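Local coordinates for protein glutathione-specific gamma-glutamylcyclotransferase (Saccharomyces cerevisiae S288c, PDB 5HWK) that cleaves glutathione into 5-oxo-L-proline and the dipeptide Cys-Gly, acting on no other gamma-glutamyl peptide, at residues A[16-21]-A[194-199]; A[45-50]-A[54-59]. One frame throughout, in Å; residues are numbered along the deposited sequence.

Interaction 1 (A[16-21]-A[194-199]). With BEZ (benzoic acid), chain C.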
# COMPACT_ATOMS: atom_id res chain seq x y z
N LEU A 16 7.91 -0.38 2.64
CA LEU A 16 8.48 0.90 3.09
C LEU A 16 7.96 1.29 4.45
O LEU A 16 8.56 2.16 5.09
CB LEU A 16 8.15 2.02 2.09
CG LEU A 16 8.92 1.97 0.77
CD1 LEU A 16 8.22 2.90 -0.29
CD2 LEU A 16 10.38 2.35 0.96
N ILE A 17 6.84 0.71 4.92
CA ILE A 17 6.35 1.03 6.26
C ILE A 17 7.36 0.62 7.32
O ILE A 17 7.67 1.38 8.24
CB ILE A 17 4.99 0.36 6.52
CG1 ILE A 17 3.93 0.95 5.61
CG2 ILE A 17 4.60 0.60 7.97
CD1 ILE A 17 2.56 0.23 5.71
N TYR A 18 7.86 -0.60 7.23
CA TYR A 18 8.72 -1.12 8.28
C TYR A 18 10.18 -1.20 7.90
O TYR A 18 11.01 -1.46 8.80
CB TYR A 18 8.23 -2.49 8.76
CG TYR A 18 8.10 -3.49 7.65
CD1 TYR A 18 9.23 -4.15 7.13
CD2 TYR A 18 6.87 -3.75 7.08
CE1 TYR A 18 9.12 -5.08 6.12
CE2 TYR A 18 6.76 -4.70 6.07
CZ TYR A 18 7.90 -5.32 5.59
OH TYR A 18 7.81 -6.23 4.57
N LYS A 19 10.52 -1.01 6.63
CA LYS A 19 11.91 -0.91 6.17
C LYS A 19 11.95 0.44 5.46
O LYS A 19 11.81 0.50 4.22
CB LYS A 19 12.26 -2.07 5.25
CG LYS A 19 13.69 -2.09 4.77
CD LYS A 19 14.06 -3.45 4.21
CE LYS A 19 15.03 -3.35 3.05
NZ LYS A 19 14.35 -2.81 1.85
N PRO A 20 12.14 1.52 6.20
CA PRO A 20 11.92 2.86 5.63
C PRO A 20 12.99 3.23 4.63
O PRO A 20 14.06 2.61 4.57
CB PRO A 20 12.02 3.78 6.86
CG PRO A 20 12.90 3.01 7.81
CD PRO A 20 12.52 1.57 7.62
N PRO A 21 12.72 4.25 3.82
CA PRO A 21 13.77 4.83 2.99
C PRO A 21 14.79 5.58 3.85
O PRO A 21 14.52 5.99 4.99
CB PRO A 21 13.00 5.77 2.06
CG PRO A 21 11.79 6.15 2.84
CD PRO A 21 11.44 4.98 3.73
N TYR A 194 5.01 -15.70 3.97
CA TYR A 194 4.26 -15.48 5.20
C TYR A 194 4.90 -14.40 6.05
O TYR A 194 4.19 -13.58 6.64
CB TYR A 194 4.22 -16.81 5.95
CG TYR A 194 3.70 -16.79 7.35
CD1 TYR A 194 2.37 -16.45 7.64
CD2 TYR A 194 4.47 -17.31 8.39
CE1 TYR A 194 1.90 -16.52 8.96
CE2 TYR A 194 4.02 -17.36 9.64
CZ TYR A 194 2.75 -16.97 9.93
OH TYR A 194 2.35 -17.09 11.24
N GLU A 195 6.24 -14.42 6.16
CA GLU A 195 6.94 -13.38 6.94
C GLU A 195 6.62 -11.98 6.37
O GLU A 195 6.45 -11.03 7.15
CB GLU A 195 8.45 -13.60 6.89
CG GLU A 195 9.18 -12.61 7.74
CD GLU A 195 10.71 -12.56 7.52
OE1 GLU A 195 11.21 -12.88 6.40
OE2 GLU A 195 11.41 -12.10 8.44
N TYR A 196 6.62 -11.82 5.05
CA TYR A 196 6.26 -10.52 4.48
C TYR A 196 4.87 -10.07 4.95
O TYR A 196 4.68 -8.92 5.38
CB TYR A 196 6.29 -10.62 2.97
CG TYR A 196 5.83 -9.42 2.21
CD1 TYR A 196 4.48 -9.27 1.87
CD2 TYR A 196 6.75 -8.45 1.79
CE1 TYR A 196 4.05 -8.16 1.14
CE2 TYR A 196 6.33 -7.33 1.04
CZ TYR A 196 4.99 -7.18 0.76
OH TYR A 196 4.55 -6.11 -0.02
N LEU A 197 3.88 -10.98 4.91
CA LEU A 197 2.54 -10.61 5.40
C LEU A 197 2.56 -10.29 6.88
O LEU A 197 1.94 -9.32 7.33
CB LEU A 197 1.56 -11.73 5.11
CG LEU A 197 0.13 -11.64 5.59
CD1 LEU A 197 -0.54 -10.35 5.12
CD2 LEU A 197 -0.67 -12.86 5.10
N ALA A 198 3.24 -11.11 7.67
CA ALA A 198 3.29 -10.89 9.11
C ALA A 198 3.98 -9.58 9.46
O ALA A 198 3.62 -8.92 10.46
CB ALA A 198 4.03 -12.07 9.77
N LYS A 199 5.04 -9.23 8.71
CA LYS A 199 5.70 -7.95 9.02
C LYS A 199 4.78 -6.79 8.74
O LYS A 199 4.80 -5.80 9.47
CB LYS A 199 7.00 -7.82 8.24
CG LYS A 199 8.15 -8.64 8.84
CD LYS A 199 9.41 -8.37 8.06
CE LYS A 199 10.65 -9.02 8.60
NZ LYS A 199 10.91 -8.66 10.04
C BEZ C . 5.61 0.49 -0.43
O1 BEZ C . 5.80 0.21 0.72
O2 BEZ C . 4.81 1.41 -0.64
C1 BEZ C . 6.22 -0.30 -1.54
C2 BEZ C . 5.76 -0.08 -2.82
C3 BEZ C . 6.26 -0.84 -3.88
C4 BEZ C . 7.28 -1.75 -3.68
C5 BEZ C . 7.76 -1.93 -2.39
C6 BEZ C . 7.25 -1.23 -1.30
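Beside the pocket that holds benzoic acid, which is probably the glutathione site, Y18 meets Y196 and K199 of helix 193-205. Y18 lies in the short helical turn 15-18, next to the loop that by similarity binds substrate. The torsion of its side chain sets CG between the backbone N and the carbonyl carbon (chi1 55°), with CB directed at the long helix. K199 lies over one face of the phenol ring. K199 CB is 3.9 Å from the centroid of the Y18 ring and 18° off the ring normal, a CH-pi contact displaced toward the rim near CZ. K199 CD follows over CE1 of Y18 at 3.8 Å. The lysine chain then bends at its last torsion and carries NZ away from the ring. K199 NZ faces E195 OE2, one helical turn earlier, at 3.8 Å, a long salt bridge. The phenol oxygen of Y18 comes obliquely to the Y196 ring, with OH 3.7 Å from CD2 of Y196, and no hydrogen bond joins the two segments.

The loop before Y18 belongs to the gamma-glutamylcyclotransferase fold, in which backbone N-H groups after strand 8-12 line the benzoic acid pocket, probably the substrate site. L16 N donates to O1 of the bound benzoic acid at 2.9 Å, with an angle of 154° at the hydrogen. Y13 N and G14 N also bond the ligand. L16 CD1 packs against the carboxyl carbon C of benzoic acid at 3.6 Å. On the helix side, Y196 touches E115, the proton acceptor by similarity, and its OH is hydrogen-bonded to A57 N.

Interaction 2 (A[45-50]-A[54-59]). With PO4 (phosphate ion), chain D.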
# COMPACT_ATOMS: atom_id res chain seq x y z
N ASP A 45 11.70 -12.49 -7.01
CA ASP A 45 13.08 -12.31 -6.57
C ASP A 45 13.20 -12.14 -5.07
O ASP A 45 14.32 -12.03 -4.56
CB ASP A 45 13.73 -11.10 -7.27
CG ASP A 45 13.95 -11.31 -8.76
OD1 ASP A 45 14.17 -12.46 -9.23
OD2 ASP A 45 13.91 -10.30 -9.51
N HIS A 46 12.08 -12.10 -4.34
CA HIS A 46 12.15 -11.80 -2.92
C HIS A 46 11.36 -12.79 -2.10
O HIS A 46 11.92 -13.46 -1.20
CB HIS A 46 11.72 -10.36 -2.67
CG HIS A 46 12.67 -9.39 -3.28
ND1 HIS A 46 12.61 -9.05 -4.61
CD2 HIS A 46 13.75 -8.76 -2.76
CE1 HIS A 46 13.60 -8.22 -4.90
NE2 HIS A 46 14.30 -8.03 -3.79
N ARG A 47 10.05 -12.89 -2.37
CA ARG A 47 9.16 -13.72 -1.57
C ARG A 47 8.63 -14.90 -2.37
O ARG A 47 7.75 -15.64 -1.89
CB ARG A 47 8.03 -12.87 -1.03
CG ARG A 47 8.49 -11.74 -0.09
CD ARG A 47 9.17 -12.26 1.17
NE ARG A 47 9.74 -11.11 1.92
CZ ARG A 47 10.25 -11.27 3.14
NH1 ARG A 47 10.20 -12.45 3.73
NH2 ARG A 47 10.81 -10.22 3.76
N GLY A 48 9.24 -15.17 -3.51
CA GLY A 48 9.00 -16.35 -4.32
C GLY A 48 10.13 -16.46 -5.32
O GLY A 48 11.14 -15.75 -5.21
N THR A 49 9.95 -17.35 -6.31
CA THR A 49 10.95 -17.59 -7.34
C THR A 49 10.29 -17.44 -8.71
O THR A 49 9.06 -17.38 -8.81
CB THR A 49 11.52 -19.01 -7.20
OG1 THR A 49 10.47 -19.93 -7.54
CG2 THR A 49 12.07 -19.25 -5.81
N PRO A 50 11.07 -17.37 -9.79
CA PRO A 50 10.47 -17.29 -11.14
C PRO A 50 9.47 -18.39 -11.44
O PRO A 50 8.41 -18.13 -12.02
CB PRO A 50 11.70 -17.26 -12.07
CG PRO A 50 12.78 -16.60 -11.16
CD PRO A 50 12.54 -17.24 -9.83
N GLY A 54 5.65 -15.59 -5.42
CA GLY A 54 4.88 -15.24 -4.25
C GLY A 54 3.88 -14.11 -4.53
O GLY A 54 3.62 -13.75 -5.68
N ARG A 55 3.36 -13.52 -3.46
CA ARG A 55 2.37 -12.46 -3.53
C ARG A 55 2.78 -11.33 -2.62
O ARG A 55 2.98 -11.53 -1.41
CB ARG A 55 0.97 -12.90 -3.14
CG ARG A 55 0.41 -13.99 -3.96
CD ARG A 55 -0.05 -13.39 -5.28
NE ARG A 55 -0.77 -14.36 -6.13
CZ ARG A 55 -0.15 -15.11 -7.02
NH1 ARG A 55 1.16 -15.07 -7.17
NH2 ARG A 55 -0.86 -15.92 -7.77
N VAL A 56 2.84 -10.10 -3.16
CA VAL A 56 3.22 -8.92 -2.39
C VAL A 56 2.22 -7.82 -2.70
O VAL A 56 1.32 -7.98 -3.52
CB VAL A 56 4.68 -8.53 -2.67
CG1 VAL A 56 5.64 -9.58 -2.10
CG2 VAL A 56 4.93 -8.29 -4.14
N ALA A 57 2.34 -6.71 -1.97
CA ALA A 57 1.28 -5.70 -1.99
C ALA A 57 1.38 -4.74 -3.18
O ALA A 57 2.47 -4.32 -3.58
CB ALA A 57 1.35 -4.87 -0.71
N THR A 58 0.23 -4.37 -3.70
CA THR A 58 0.13 -3.23 -4.63
C THR A 58 -1.08 -2.42 -4.22
O THR A 58 -1.89 -2.84 -3.42
CB THR A 58 0.12 -3.73 -6.09
OG1 THR A 58 0.16 -2.60 -6.95
CG2 THR A 58 -1.12 -4.52 -6.41
N LEU A 59 -1.20 -1.20 -4.76
CA LEU A 59 -2.36 -0.35 -4.51
C LEU A 59 -3.13 -0.23 -5.81
O LEU A 59 -2.53 -0.10 -6.88
CB LEU A 59 -1.91 1.07 -4.19
CG LEU A 59 -1.40 1.38 -2.84
CD1 LEU A 59 -1.17 2.93 -2.78
CD2 LEU A 59 -2.37 0.92 -1.77
P PO4 D . 9.91 -9.11 -7.04
O1 PO4 D . 9.46 -9.92 -8.26
O2 PO4 D . 10.78 -7.95 -7.48
O3 PO4 D . 10.55 -10.03 -5.99
O4 PO4 D . 8.62 -8.52 -6.38
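R47 turns CG anti to its carbonyl carbon (chi1 -62°), and V56 places CG1 likewise (chi1 -69°), which brings the two carbons together. R47 CG touches V56 CG1 at 4.1 Å, and the side chains cross at about a right angle. The arginine chain then bends at chi2 and leads away from the strand; its NH1 bonds S192 O and forms a salt bridge with E195. Beside this pair the backbones pack closely, at two glycines. G48 CA lies 3.6 Å from G54 N, and R47 O is 3.7 Å from G54 CA. The loop thus folds back on the start of strand 54-61, the central strand of a three-stranded antiparallel sheet, without hydrogen bonds between the two segments.

Just before R47, at the start of the loop, sits a phosphate, probably from the crystallisation liquor. H46 ND1 donates a hydrogen bond to O3 of the phosphate at 2.7 Å, in the ring plane, and D45 N donates to phosphate O3 at 2.9 Å. S43 OG, T44 N, Q116 N and N117 ND2 also bond the ion. The several N-H donors are consistent with a site that suits an anion, and the phosphate probably favours a hydrogen on ND1 of H46.

In the fold
From the N terminus, the chain leaves strand 8-12 of the six-stranded sheet and enters 16-21. Much later, helix 193-205 returns to this segment, so interaction 1 closes a loop with 172 residues between its ends. Interaction 2 lies wholly within that loop. It closes a short turn, with three residues between 45-50 and 54-59, at the start of strand 54-61 in the three-stranded sheet. The contacts do not cross along the chain, but they touch in space: the centres of interaction 1 and interaction 2 are about 12 Å apart. Helix 193-205 joins them, for the Y196 side chain packs on R47 and V56. The helix therefore ties the segment after the probable substrate-binding loop to the smaller sheet.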